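Local coordinates for MHC class I protein (Ginglymostoma cirratum, PDB 6LUP), which probably presents peptides at the cell surface for recognition by T cells, holding one between two helices above a beta sheet, as classical MHC class I molecules do, at residues Phe32-Ser37 / Ile43-Trp48; Leu195-Thr200 / Tyr250-Asp255; Met128-Pro133 / Lys143-Met148; Ala74-Leu79 / His113-Thr118; Arg227-His230 / Tyr234-His237. One frame throughout, in Å; residues are numbered along the deposited sequence.

Contact 1: Phe32-Ser37 / Ile43-Trp48; sequences FVQYDS and IPRQRW
An antiparallel beta hairpin at the border of the peptide-binding platform pairs Val33 and Gln34 with Pro44 and Ile43, the short strand 43-44 closing one side of the eight-stranded sheet. Gln34 and Ile43 form the hydrogen-bonded pair: Ile43 N reaches Gln34 O at 2.8 Å, nearly straight at 169°, and Gln34 N returns to Ile43 O at 3.0 Å. Val33 and Pro44 are the non-hydrogen-bonded pair beside it. Past the strand, Arg45 N still donates to Phe32 O at 2.7 Å. The Arg45 side chain bends at chi2 (-57°) and runs alongside Gln34, its NE 3.7 Å from Gln34 CB, while its charge is met by an acidic side chain of the chain of another protein. Where the helix starts, the Phe32 and Trp48 rings lie within 14° of parallel but are so displaced that little of one ring covers the other. Gln34 NE2 donates to Asp36 OD2 at 2.8 Å, using the anti lone pair of that carboxylate oxygen.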
# COMPACT_ATOMS: atom_id res chain seq x y z
N PHE A 32 2.25 -5.95 8.98
CA PHE A 32 2.33 -6.83 10.15
C PHE A 32 1.65 -6.28 11.40
O PHE A 32 1.27 -7.05 12.28
CB PHE A 32 3.79 -7.27 10.42
CG PHE A 32 4.64 -6.21 11.07
CD1 PHE A 32 5.07 -5.10 10.35
CD2 PHE A 32 5.06 -6.36 12.39
CE1 PHE A 32 5.87 -4.13 10.95
CE2 PHE A 32 5.86 -5.40 12.99
CZ PHE A 32 6.27 -4.28 12.27
N VAL A 33 1.49 -4.96 11.47
CA VAL A 33 0.79 -4.33 12.59
C VAL A 33 -0.19 -3.25 12.12
O VAL A 33 -0.09 -2.75 10.99
CB VAL A 33 1.75 -3.75 13.68
CG1 VAL A 33 2.44 -4.87 14.45
CG2 VAL A 33 2.77 -2.79 13.08
N GLN A 34 -1.13 -2.92 12.99
CA GLN A 34 -2.14 -1.90 12.71
C GLN A 34 -2.54 -1.26 14.02
O GLN A 34 -2.56 -1.91 15.07
CB GLN A 34 -3.36 -2.52 12.02
CG GLN A 34 -4.43 -1.53 11.55
CD GLN A 34 -5.46 -1.17 12.61
OE1 GLN A 34 -5.56 -1.81 13.67
NE2 GLN A 34 -6.24 -0.13 12.34
N TYR A 35 -2.85 0.03 13.95
CA TYR A 35 -3.44 0.77 15.06
C TYR A 35 -4.46 1.76 14.50
O TYR A 35 -4.25 2.34 13.43
CB TYR A 35 -2.35 1.50 15.82
CG TYR A 35 -2.83 2.35 16.97
CD1 TYR A 35 -3.35 3.63 16.75
CD2 TYR A 35 -2.74 1.90 18.29
CE1 TYR A 35 -3.79 4.42 17.80
CE2 TYR A 35 -3.17 2.69 19.34
CZ TYR A 35 -3.70 3.94 19.09
OH TYR A 35 -4.13 4.73 20.13
N ASP A 36 -5.57 1.94 15.21
CA ASP A 36 -6.51 3.03 14.90
C ASP A 36 -7.12 3.68 16.14
O ASP A 36 -7.11 3.09 17.22
CB ASP A 36 -7.59 2.61 13.89
CG ASP A 36 -8.54 1.57 14.45
OD1 ASP A 36 -9.33 1.90 15.35
OD2 ASP A 36 -8.49 0.42 13.98
N SER A 37 -7.66 4.88 15.95
CA SER A 37 -8.20 5.70 17.03
C SER A 37 -9.55 5.23 17.60
O SER A 37 -10.04 5.81 18.56
CB SER A 37 -8.31 7.16 16.58
OG SER A 37 -8.89 7.24 15.29
N ILE A 43 -2.28 -3.85 17.07
CA ILE A 43 -2.67 -5.25 16.90
C ILE A 43 -1.88 -5.91 15.78
O ILE A 43 -1.48 -5.24 14.83
CB ILE A 43 -4.19 -5.40 16.66
CG1 ILE A 43 -4.61 -4.71 15.35
CG2 ILE A 43 -4.97 -4.84 17.85
CD1 ILE A 43 -6.00 -5.08 14.86
N PRO A 44 -1.66 -7.23 15.88
CA PRO A 44 -0.98 -7.96 14.80
C PRO A 44 -1.86 -8.13 13.58
O PRO A 44 -3.07 -8.34 13.69
CB PRO A 44 -0.68 -9.33 15.42
CG PRO A 44 -1.66 -9.47 16.54
CD PRO A 44 -1.91 -8.08 17.06
N ARG A 45 -1.23 -8.03 12.41
CA ARG A 45 -1.87 -8.33 11.14
C ARG A 45 -1.18 -9.55 10.54
O ARG A 45 -1.48 -9.97 9.42
CB ARG A 45 -1.75 -7.15 10.17
CG ARG A 45 -2.72 -6.02 10.46
CD ARG A 45 -4.16 -6.50 10.44
NE ARG A 45 -5.10 -5.39 10.46
CZ ARG A 45 -6.28 -5.41 11.09
NH1 ARG A 45 -7.07 -4.36 11.04
NH2 ARG A 45 -6.65 -6.49 11.77
N GLN A 46 -0.24 -10.09 11.30
CA GLN A 46 0.48 -11.29 10.92
C GLN A 46 0.60 -12.23 12.10
O GLN A 46 0.72 -11.80 13.26
CB GLN A 46 1.88 -10.96 10.41
CG GLN A 46 1.91 -10.36 9.02
CD GLN A 46 1.38 -11.30 7.95
OE1 GLN A 46 1.59 -12.51 8.00
NE2 GLN A 46 0.70 -10.73 6.96
N ARG A 47 0.59 -13.51 11.80
CA ARG A 47 0.64 -14.53 12.81
C ARG A 47 2.03 -14.65 13.43
O ARG A 47 2.16 -14.79 14.64
CB ARG A 47 0.20 -15.87 12.23
CG ARG A 47 0.17 -16.98 13.26
CD ARG A 47 -0.74 -18.09 12.82
NE ARG A 47 -0.21 -19.37 13.26
CZ ARG A 47 0.61 -20.13 12.53
NH1 ARG A 47 0.98 -19.75 11.31
NH2 ARG A 47 1.04 -21.28 13.03
N TRP A 48 3.07 -14.57 12.59
CA TRP A 48 4.44 -14.69 13.08
C TRP A 48 4.77 -13.67 14.18
O TRP A 48 5.40 -14.02 15.18
CB TRP A 48 5.47 -14.66 11.94
CG TRP A 48 5.56 -13.36 11.19
CD1 TRP A 48 4.97 -13.06 10.00
CD2 TRP A 48 6.31 -12.19 11.56
NE1 TRP A 48 5.29 -11.79 9.61
CE2 TRP A 48 6.11 -11.23 10.55
CE3 TRP A 48 7.13 -11.87 12.65
CZ2 TRP A 48 6.70 -9.96 10.60
CZ3 TRP A 48 7.71 -10.61 12.70
CH2 TRP A 48 7.49 -9.67 11.67

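Contact 2: Leu195-Thr200 / Tyr250-Asp255; sequences LSCVAT and YSCVVD
Cys197 and Cys252 point at each other across the immunoglobulin C1-set domain, and the disulfide between them is the covalent pin of its beta sandwich. Their SG atoms are 2.0 Å apart, and the chi3 of -89° gives a left-handed bridge close to the relaxed right-angle twist of a disulfide. Both sulfurs are placed in the same way: each SG lies opposite its own backbone N, with chi1 -163° in Cys197 and 178° in Cys252, so that the two side chains extend into the gap from facing strands. The Cys197 and Cys252 CA atoms stand 6.5 Å apart. No backbone hydrogen bond links segments 195-200 and 250-255, as expected when the strands belong to different sheets of a sandwich.

Two residues before each cysteine, Leu195 and Tyr250 also turn toward each other. One methyl branch of Leu195 does the touching: CD2 lies 3.6 Å from Tyr250 CB and 3.7 Å from Tyr250 CG, so it meets the root of the tyrosine rather than its hydroxyl end. The two side chains approach at a slant. Around the bridge, Phe186 of strand 183-189 packs on both cysteines.

Chemically, the contact combines a covalent bond with apolar packing. The sulfurs lie buried between the sheets, and the crosslink limits how far the two strands can separate here.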
# COMPACT_ATOMS: atom_id res chain seq x y z
N LEU A 195 -4.56 -11.29 -26.45
CA LEU A 195 -3.76 -12.31 -25.79
C LEU A 195 -3.25 -11.76 -24.47
O LEU A 195 -2.54 -10.75 -24.45
CB LEU A 195 -2.60 -12.72 -26.70
CG LEU A 195 -2.11 -14.17 -26.62
CD1 LEU A 195 -3.13 -15.13 -27.20
CD2 LEU A 195 -0.78 -14.31 -27.35
N SER A 196 -3.61 -12.40 -23.37
CA SER A 196 -3.34 -11.84 -22.04
C SER A 196 -2.45 -12.70 -21.16
O SER A 196 -2.73 -13.88 -20.91
CB SER A 196 -4.65 -11.53 -21.32
OG SER A 196 -4.42 -10.68 -20.20
N CYS A 197 -1.37 -12.09 -20.68
CA CYS A 197 -0.49 -12.71 -19.71
C CYS A 197 -0.85 -12.23 -18.31
O CYS A 197 -0.70 -11.04 -18.00
CB CYS A 197 0.97 -12.42 -20.02
SG CYS A 197 2.08 -13.54 -19.15
N VAL A 198 -1.33 -13.15 -17.49
CA VAL A 198 -1.75 -12.84 -16.12
C VAL A 198 -0.92 -13.59 -15.08
O VAL A 198 -0.89 -14.83 -15.05
CB VAL A 198 -3.28 -13.05 -15.91
CG1 VAL A 198 -3.77 -14.32 -16.60
CG2 VAL A 198 -3.64 -13.05 -14.43
N ALA A 199 -0.22 -12.82 -14.25
CA ALA A 199 0.54 -13.35 -13.13
C ALA A 199 -0.18 -13.01 -11.84
O ALA A 199 -0.59 -11.86 -11.63
CB ALA A 199 1.95 -12.78 -13.11
N THR A 200 -0.36 -14.01 -10.99
CA THR A 200 -1.09 -13.84 -9.74
C THR A 200 -0.43 -14.61 -8.59
O THR A 200 0.35 -15.54 -8.82
CB THR A 200 -2.57 -14.23 -9.90
OG1 THR A 200 -3.34 -13.69 -8.82
CG2 THR A 200 -2.74 -15.75 -9.95
N TYR A 250 4.01 -16.78 -29.87
CA TYR A 250 3.92 -15.80 -28.79
C TYR A 250 4.44 -16.34 -27.46
O TYR A 250 4.10 -17.45 -27.06
CB TYR A 250 2.49 -15.31 -28.62
CG TYR A 250 2.01 -14.44 -29.75
CD1 TYR A 250 2.42 -13.11 -29.86
CD2 TYR A 250 1.14 -14.94 -30.71
CE1 TYR A 250 1.98 -12.31 -30.90
CE2 TYR A 250 0.68 -14.15 -31.76
CZ TYR A 250 1.11 -12.83 -31.85
OH TYR A 250 0.66 -12.04 -32.88
N SER A 251 5.26 -15.53 -26.80
CA SER A 251 5.76 -15.88 -25.47
C SER A 251 5.57 -14.74 -24.47
O SER A 251 5.57 -13.55 -24.83
CB SER A 251 7.23 -16.31 -25.53
OG SER A 251 8.06 -15.25 -25.97
N CYS A 252 5.38 -15.11 -23.21
CA CYS A 252 5.34 -14.17 -22.11
C CYS A 252 6.50 -14.46 -21.16
O CYS A 252 6.70 -15.60 -20.73
CB CYS A 252 4.01 -14.27 -21.37
SG CYS A 252 3.90 -13.16 -19.95
N VAL A 253 7.28 -13.43 -20.85
CA VAL A 253 8.46 -13.57 -20.00
C VAL A 253 8.28 -12.81 -18.67
O VAL A 253 7.90 -11.64 -18.66
CB VAL A 253 9.75 -13.16 -20.74
CG1 VAL A 253 9.79 -11.66 -21.00
CG2 VAL A 253 10.98 -13.58 -19.95
N VAL A 254 8.54 -13.50 -17.56
CA VAL A 254 8.32 -12.93 -16.24
C VAL A 254 9.58 -12.94 -15.38
O VAL A 254 10.28 -13.95 -15.28
CB VAL A 254 7.18 -13.67 -15.49
CG1 VAL A 254 6.88 -12.98 -14.17
CG2 VAL A 254 5.93 -13.74 -16.34
N ASP A 255 9.87 -11.79 -14.78
CA ASP A 255 10.94 -11.66 -13.79
C ASP A 255 10.39 -11.26 -12.43
O ASP A 255 9.74 -10.22 -12.28
CB ASP A 255 12.00 -10.66 -14.25
CG ASP A 255 13.00 -11.28 -15.20
OD1 ASP A 255 13.90 -12.00 -14.72
OD2 ASP A 255 12.89 -11.03 -16.41

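Contact 3: Met128-Pro133 / Lys143-Met148; sequences MVWVTP and KWDRDM
Asp145 OD1 accepts the backbone N-H of Trp130 at 2.8 Å, a bond that is almost straight (176°) and uses the syn lone pair of the carboxylate. The same oxygen lies at the edge of the Trp130 indole, near its plane, with CD1 3.3 Å away, and Val129 CG2 also comes to 3.3 Å from Asp145 OD1.

Beside this polar grip the two tryptophans meet edge-to-face. The benzo edge of Trp144 is turned to the face of Trp130, the six-membered rings having centroids 4.8 Å apart and planes at 66°; Trp144 CE3 sits 3.5 Å above the Trp130 plane. Trp144 CB adds a CH-pi contact over the five-membered ring of Trp130, 3.8 Å from its centroid.

A second shell holds these groups in place. Lys141 bridges Asp145 OD2 and Trp130 O, while Asn151 OD1 accepts a hydrogen bond from Trp130 NE1 and Asn151 ND2 donates to Trp144 O. Trp144 NE1 bonds to the backbone of the bound peptide.

The contact thus ties the outermost strand 129-131 of the platform sheet to helix 135-146, with strand 118-124 adjoining through Leu123 and Ile121, and helix 148-172 joining through Asn151.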
# COMPACT_ATOMS: atom_id res chain seq x y z
N MET A 128 21.81 16.37 9.20
CA MET A 128 21.04 16.46 10.45
C MET A 128 20.28 17.78 10.58
O MET A 128 20.31 18.44 11.62
CB MET A 128 21.91 16.16 11.68
CG MET A 128 22.13 14.68 11.94
SD MET A 128 20.61 13.69 11.90
CE MET A 128 19.68 14.41 13.24
N VAL A 129 19.58 18.13 9.50
CA VAL A 129 18.77 19.34 9.44
C VAL A 129 17.42 18.99 8.82
O VAL A 129 17.32 18.08 7.99
CB VAL A 129 19.52 20.47 8.67
CG1 VAL A 129 19.53 20.21 7.16
CG2 VAL A 129 18.92 21.84 8.97
N TRP A 130 16.37 19.70 9.23
CA TRP A 130 15.04 19.50 8.68
C TRP A 130 14.81 20.39 7.46
O TRP A 130 15.20 21.56 7.45
CB TRP A 130 13.97 19.78 9.73
CG TRP A 130 14.01 18.81 10.88
CD1 TRP A 130 14.73 18.95 12.03
CD2 TRP A 130 13.31 17.56 10.98
NE1 TRP A 130 14.52 17.86 12.85
CE2 TRP A 130 13.65 17.00 12.23
CE3 TRP A 130 12.43 16.87 10.14
CZ2 TRP A 130 13.14 15.76 12.66
CZ3 TRP A 130 11.92 15.64 10.57
CH2 TRP A 130 12.28 15.11 11.82
N VAL A 131 14.20 19.82 6.43
CA VAL A 131 13.91 20.57 5.20
C VAL A 131 12.40 20.73 4.99
O VAL A 131 11.62 19.82 5.27
CB VAL A 131 14.61 19.96 3.96
CG1 VAL A 131 16.10 19.80 4.20
CG2 VAL A 131 14.00 18.63 3.57
N THR A 132 12.01 21.90 4.51
CA THR A 132 10.61 22.21 4.23
C THR A 132 10.49 23.06 2.96
O THR A 132 11.13 24.11 2.84
CB THR A 132 9.92 22.92 5.42
OG1 THR A 132 8.59 23.32 5.05
CG2 THR A 132 10.71 24.15 5.88
N PRO A 133 9.68 22.59 1.99
CA PRO A 133 9.50 23.36 0.75
C PRO A 133 8.43 24.46 0.86
O PRO A 133 8.18 25.16 -0.12
CB PRO A 133 9.06 22.28 -0.25
CG PRO A 133 8.34 21.28 0.58
CD PRO A 133 8.98 21.30 1.95
N LYS A 143 12.29 25.42 15.06
CA LYS A 143 12.17 24.78 16.37
C LYS A 143 12.88 23.43 16.39
O LYS A 143 13.62 23.11 17.33
CB LYS A 143 10.70 24.60 16.76
CG LYS A 143 9.98 25.89 17.07
CD LYS A 143 8.47 25.70 17.11
CE LYS A 143 8.01 25.14 18.45
NZ LYS A 143 6.53 25.15 18.55
N TRP A 144 12.67 22.64 15.33
CA TRP A 144 13.16 21.27 15.26
C TRP A 144 14.66 21.17 15.01
O TRP A 144 15.29 20.21 15.44
CB TRP A 144 12.37 20.48 14.22
CG TRP A 144 11.01 20.06 14.69
CD1 TRP A 144 10.32 20.54 15.77
CD2 TRP A 144 10.16 19.08 14.09
NE1 TRP A 144 9.10 19.92 15.88
CE2 TRP A 144 8.97 19.02 14.86
CE3 TRP A 144 10.28 18.25 12.97
CZ2 TRP A 144 7.92 18.15 14.55
CZ3 TRP A 144 9.23 17.39 12.66
CH2 TRP A 144 8.06 17.35 13.45
N ASP A 145 15.23 22.16 14.32
CA ASP A 145 16.68 22.20 14.10
C ASP A 145 17.44 22.48 15.39
O ASP A 145 18.55 21.97 15.59
CB ASP A 145 17.04 23.25 13.04
CG ASP A 145 16.69 22.81 11.62
OD1 ASP A 145 16.67 21.59 11.34
OD2 ASP A 145 16.45 23.70 10.78
N ARG A 146 16.82 23.27 16.27
CA ARG A 146 17.37 23.58 17.59
C ARG A 146 17.35 22.37 18.52
O ARG A 146 18.27 22.19 19.32
CB ARG A 146 16.58 24.73 18.24
CG ARG A 146 17.23 26.11 18.15
CD ARG A 146 17.40 26.59 16.72
NE ARG A 146 17.97 27.93 16.65
CZ ARG A 146 17.36 28.99 16.14
NH1 ARG A 146 16.14 28.89 15.62
NH2 ARG A 146 17.97 30.17 16.13
N ASP A 147 16.31 21.55 18.40
CA ASP A 147 16.07 20.45 19.33
C ASP A 147 17.03 19.28 19.11
O ASP A 147 16.78 18.39 18.30
CB ASP A 147 14.61 19.98 19.23
CG ASP A 147 14.12 19.31 20.51
OD1 ASP A 147 14.92 18.61 21.18
OD2 ASP A 147 12.93 19.48 20.83
N MET A 148 18.13 19.30 19.86
CA MET A 148 19.18 18.29 19.78
C MET A 148 18.65 16.89 20.13
O MET A 148 18.78 15.96 19.33
CB MET A 148 20.34 18.66 20.70
CG MET A 148 21.48 17.66 20.73
SD MET A 148 22.76 18.00 19.51
CE MET A 148 23.63 19.35 20.30

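Contact 4: Ala74-Leu79 / His113-Thr118; sequences ANIDIL and HAWDST
Leu79 lies over one face of the Trp115 indole, joining helix 55-82 to the end of strand 108-115 in the peptide-binding platform. Leu79 CB is 3.9 Å from the centroid of the six-membered ring and only 10° off its normal, a well-centred CH-pi contact. With chi1 at -69° and an extended chi2, the leucine sends CD1 back toward the root of the tryptophan, 3.6 Å from Trp115 CB. Leucine and indole thus run antiparallel alongside one another.

Trp115 has CG opposite its backbone N (chi1 158°), which carries the indole away from the strand to the helix. Its far end meets Ile76, where CZ3 is 4.2 Å from Ile76 CB and CH2 is 3.9 Å from Ile76 O. The other face of the indole is covered by Asp116 CG, so the ring is sandwiched between Leu79 and its own neighbour.

At the type I' turn from Trp115 to Thr118, Trp115 O accepts both Thr118 N and Thr118 OG1, the latter at 2.8 Å.

No hydrogen bond crosses between the segments. Between them the contact is apolar packing and CH-pi, while Leu79 also packs on an apolar side chain of the bound peptide.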
# COMPACT_ATOMS: atom_id res chain seq x y z
N ALA A 74 -3.89 17.52 16.81
CA ALA A 74 -3.44 18.87 17.16
C ALA A 74 -2.82 19.55 15.95
O ALA A 74 -3.05 20.74 15.70
CB ALA A 74 -2.46 18.82 18.32
N ASN A 75 -2.03 18.78 15.19
CA ASN A 75 -1.38 19.28 13.99
C ASN A 75 -2.37 19.86 12.97
O ASN A 75 -2.13 20.94 12.44
CB ASN A 75 -0.53 18.18 13.33
CG ASN A 75 0.78 17.93 14.07
OD1 ASN A 75 1.63 17.18 13.59
ND2 ASN A 75 0.95 18.57 15.22
N ILE A 76 -3.48 19.16 12.72
CA ILE A 76 -4.43 19.62 11.70
C ILE A 76 -5.00 20.99 12.04
O ILE A 76 -5.21 21.81 11.15
CB ILE A 76 -5.56 18.59 11.37
CG1 ILE A 76 -6.59 18.49 12.50
CG2 ILE A 76 -4.96 17.23 11.02
CD1 ILE A 76 -7.91 17.87 12.10
N ASP A 77 -5.22 21.25 13.33
CA ASP A 77 -5.68 22.56 13.79
C ASP A 77 -4.58 23.61 13.70
O ASP A 77 -4.84 24.74 13.31
CB ASP A 77 -6.23 22.50 15.21
CG ASP A 77 -7.57 21.79 15.29
OD1 ASP A 77 -7.58 20.54 15.41
OD2 ASP A 77 -8.62 22.48 15.25
N ILE A 78 -3.36 23.22 14.05
CA ILE A 78 -2.21 24.12 13.99
C ILE A 78 -1.95 24.60 12.56
O ILE A 78 -1.78 25.80 12.32
CB ILE A 78 -0.93 23.48 14.60
CG1 ILE A 78 -1.10 23.29 16.11
CG2 ILE A 78 0.29 24.35 14.32
CD1 ILE A 78 -0.08 22.36 16.74
N LEU A 79 -1.95 23.66 11.62
CA LEU A 79 -1.63 23.97 10.23
C LEU A 79 -2.75 24.69 9.48
O LEU A 79 -2.50 25.44 8.54
CB LEU A 79 -1.18 22.72 9.47
CG LEU A 79 0.17 22.13 9.89
CD1 LEU A 79 0.47 20.87 9.10
CD2 LEU A 79 1.31 23.13 9.75
N HIS A 113 6.99 14.08 6.62
CA HIS A 113 5.68 14.53 7.06
C HIS A 113 4.96 15.24 5.92
O HIS A 113 5.59 15.92 5.10
CB HIS A 113 5.81 15.49 8.25
CG HIS A 113 6.55 14.92 9.41
ND1 HIS A 113 6.00 14.83 10.67
CD2 HIS A 113 7.81 14.43 9.52
CE1 HIS A 113 6.89 14.31 11.51
NE2 HIS A 113 7.99 14.06 10.83
N ALA A 114 3.64 15.08 5.88
CA ALA A 114 2.82 15.75 4.87
C ALA A 114 1.54 16.32 5.44
O ALA A 114 0.89 15.71 6.30
CB ALA A 114 2.51 14.82 3.72
N TRP A 115 1.19 17.49 4.93
CA TRP A 115 -0.06 18.17 5.24
C TRP A 115 -0.91 18.20 3.98
O TRP A 115 -0.44 18.62 2.92
CB TRP A 115 0.26 19.58 5.75
CG TRP A 115 -0.85 20.58 5.64
CD1 TRP A 115 -0.88 21.67 4.82
CD2 TRP A 115 -2.09 20.58 6.36
NE1 TRP A 115 -2.05 22.36 4.99
CE2 TRP A 115 -2.82 21.71 5.93
CE3 TRP A 115 -2.66 19.75 7.33
CZ2 TRP A 115 -4.08 22.03 6.43
CZ3 TRP A 115 -3.92 20.07 7.83
CH2 TRP A 115 -4.61 21.20 7.38
N ASP A 116 -2.15 17.73 4.10
CA ASP A 116 -3.05 17.59 2.95
C ASP A 116 -2.36 16.96 1.74
O ASP A 116 -2.44 17.48 0.63
CB ASP A 116 -3.71 18.93 2.59
CG ASP A 116 -4.87 19.29 3.51
OD1 ASP A 116 -5.27 18.45 4.34
OD2 ASP A 116 -5.38 20.42 3.40
N SER A 117 -1.67 15.85 1.98
CA SER A 117 -0.99 15.07 0.94
C SER A 117 0.06 15.83 0.12
O SER A 117 0.38 15.44 -1.01
CB SER A 117 -2.01 14.37 0.03
OG SER A 117 -2.79 13.43 0.76
N THR A 118 0.61 16.90 0.70
CA THR A 118 1.75 17.61 0.10
C THR A 118 2.91 17.71 1.09
O THR A 118 2.69 17.81 2.30
CB THR A 118 1.37 19.04 -0.37
OG1 THR A 118 0.87 19.80 0.74
CG2 THR A 118 0.31 18.99 -1.47

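Contact 5: Arg227-His230 / Tyr234-His237; sequences RPNH and YQIH
Arg227 and Gln235 form the hydrogen-bonded pair of an antiparallel hairpin at one border of the immunoglobulin C1-set domain. Their backbones exchange two bonds of equal length: Arg227 N to Gln235 O and Gln235 N to Arg227 O, each 2.9 Å with 156° at the hydrogen.

The Arg227 side chain can be followed outward along strand 234-241. From CB, a chi1 of 54° tucks CG over the backbone, which brings it to 3.6 Å from Gln235 O and 3.7 Å from Gln235 CG. Beyond CG the chain runs extended through CD and NE. At the tip, NH2 reaches the imidazole of His237, 3.3 Å from CD2, with guanidinium and ring planes 63° apart. An aromatic side chain of the chain of another protein makes a cation-pi contact with Arg227, and one also hydrogen-bonds His237 ND1.

Next along the hairpin, Pro228 pairs with Tyr234 without hydrogen bonds, and their side chains part, although Tyr234 CD2 stays 3.8 Å from Pro228 CA.

The chemistry is thus mixed: one pair of backbone hydrogen bonds carries a row of polar side chains, Arg227, Gln235 and His237, beside the partner chain. The guanidinium brings a lasting positive charge to this interface, consistent with its cation-pi contact there.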
# COMPACT_ATOMS: atom_id res chain seq x y z
N ARG A 227 -1.42 -4.96 -8.77
CA ARG A 227 -2.52 -4.65 -7.86
C ARG A 227 -2.67 -5.76 -6.82
O ARG A 227 -2.36 -6.91 -7.09
CB ARG A 227 -3.83 -4.43 -8.63
CG ARG A 227 -4.22 -5.56 -9.56
CD ARG A 227 -5.34 -5.15 -10.50
NE ARG A 227 -5.81 -6.29 -11.28
CZ ARG A 227 -6.69 -6.22 -12.27
NH1 ARG A 227 -7.23 -5.05 -12.60
NH2 ARG A 227 -7.05 -7.32 -12.92
N PRO A 228 -3.14 -5.39 -5.61
CA PRO A 228 -3.19 -6.34 -4.50
C PRO A 228 -4.27 -7.41 -4.66
O PRO A 228 -5.33 -7.14 -5.22
CB PRO A 228 -3.51 -5.45 -3.30
CG PRO A 228 -4.26 -4.31 -3.88
CD PRO A 228 -3.64 -4.06 -5.22
N ASN A 229 -3.96 -8.61 -4.17
CA ASN A 229 -4.96 -9.64 -3.95
C ASN A 229 -5.53 -9.51 -2.54
O ASN A 229 -5.40 -8.46 -1.91
CB ASN A 229 -4.36 -11.03 -4.20
CG ASN A 229 -4.16 -11.32 -5.68
OD1 ASN A 229 -3.12 -11.83 -6.08
ND2 ASN A 229 -5.16 -11.00 -6.49
N HIS A 230 -6.16 -10.57 -2.04
CA HIS A 230 -6.78 -10.55 -0.72
C HIS A 230 -5.87 -11.07 0.41
O HIS A 230 -6.17 -10.87 1.59
CB HIS A 230 -8.06 -11.38 -0.74
CG HIS A 230 -7.83 -12.85 -0.90
ND1 HIS A 230 -7.12 -13.38 -1.95
CD2 HIS A 230 -8.21 -13.90 -0.13
CE1 HIS A 230 -7.07 -14.70 -1.82
NE2 HIS A 230 -7.72 -15.04 -0.73
N TYR A 234 0.11 -10.30 -4.82
CA TYR A 234 -0.21 -9.33 -5.87
C TYR A 234 -0.50 -10.00 -7.21
O TYR A 234 -0.21 -11.18 -7.39
CB TYR A 234 0.93 -8.31 -6.01
CG TYR A 234 1.24 -7.59 -4.71
CD1 TYR A 234 2.10 -8.15 -3.77
CD2 TYR A 234 0.65 -6.36 -4.42
CE1 TYR A 234 2.37 -7.51 -2.57
CE2 TYR A 234 0.92 -5.70 -3.23
CZ TYR A 234 1.78 -6.29 -2.31
OH TYR A 234 2.06 -5.65 -1.12
N GLN A 235 -1.09 -9.24 -8.13
CA GLN A 235 -1.39 -9.72 -9.47
C GLN A 235 -1.18 -8.63 -10.52
O GLN A 235 -1.16 -7.44 -10.20
CB GLN A 235 -2.83 -10.27 -9.55
CG GLN A 235 -3.92 -9.23 -9.37
CD GLN A 235 -5.29 -9.73 -9.80
OE1 GLN A 235 -5.90 -10.56 -9.14
NE2 GLN A 235 -5.77 -9.20 -10.92
N ILE A 236 -1.01 -9.06 -11.77
CA ILE A 236 -0.87 -8.14 -12.89
C ILE A 236 -1.33 -8.80 -14.19
O ILE A 236 -1.12 -10.00 -14.40
CB ILE A 236 0.58 -7.60 -13.03
CG1 ILE A 236 0.67 -6.54 -14.14
CG2 ILE A 236 1.59 -8.73 -13.20
CD1 ILE A 236 1.94 -5.72 -14.14
N HIS A 237 -1.98 -8.00 -15.04
CA HIS A 237 -2.41 -8.45 -16.35
C HIS A 237 -1.71 -7.60 -17.40
O HIS A 237 -1.84 -6.37 -17.39
CB HIS A 237 -3.92 -8.30 -16.51
CG HIS A 237 -4.73 -9.20 -15.62
ND1 HIS A 237 -5.61 -10.13 -16.12
CD2 HIS A 237 -4.79 -9.30 -14.27
CE1 HIS A 237 -6.18 -10.77 -15.11
NE2 HIS A 237 -5.70 -10.29 -13.98

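How the contacts relate
Contacts 1, 3 and 4 all reach the platform sheet, whereas contacts 2 and 5 belong to the immunoglobulin domain. Contacts 1 and 5 are both hairpins, partly buried, joined by backbone bonds and bordered by another protein chain. Contacts 2 and 4 are the buried ones and have no hydrogen bond between their segments: one relies on a disulfide, the other on packing against an indole. Contact 3 combines an edge-to-face tryptophan pair with a backbone-to-carboxylate hydrogen bond. It touches contact 4 through Trp144 and His113, and both adjoin the bound peptide. Contacts 2 and 5 share a sheet, where strands 194-202 and 234-241 are neighbours; contacts 2 and 3 have centres about 48 Å apart.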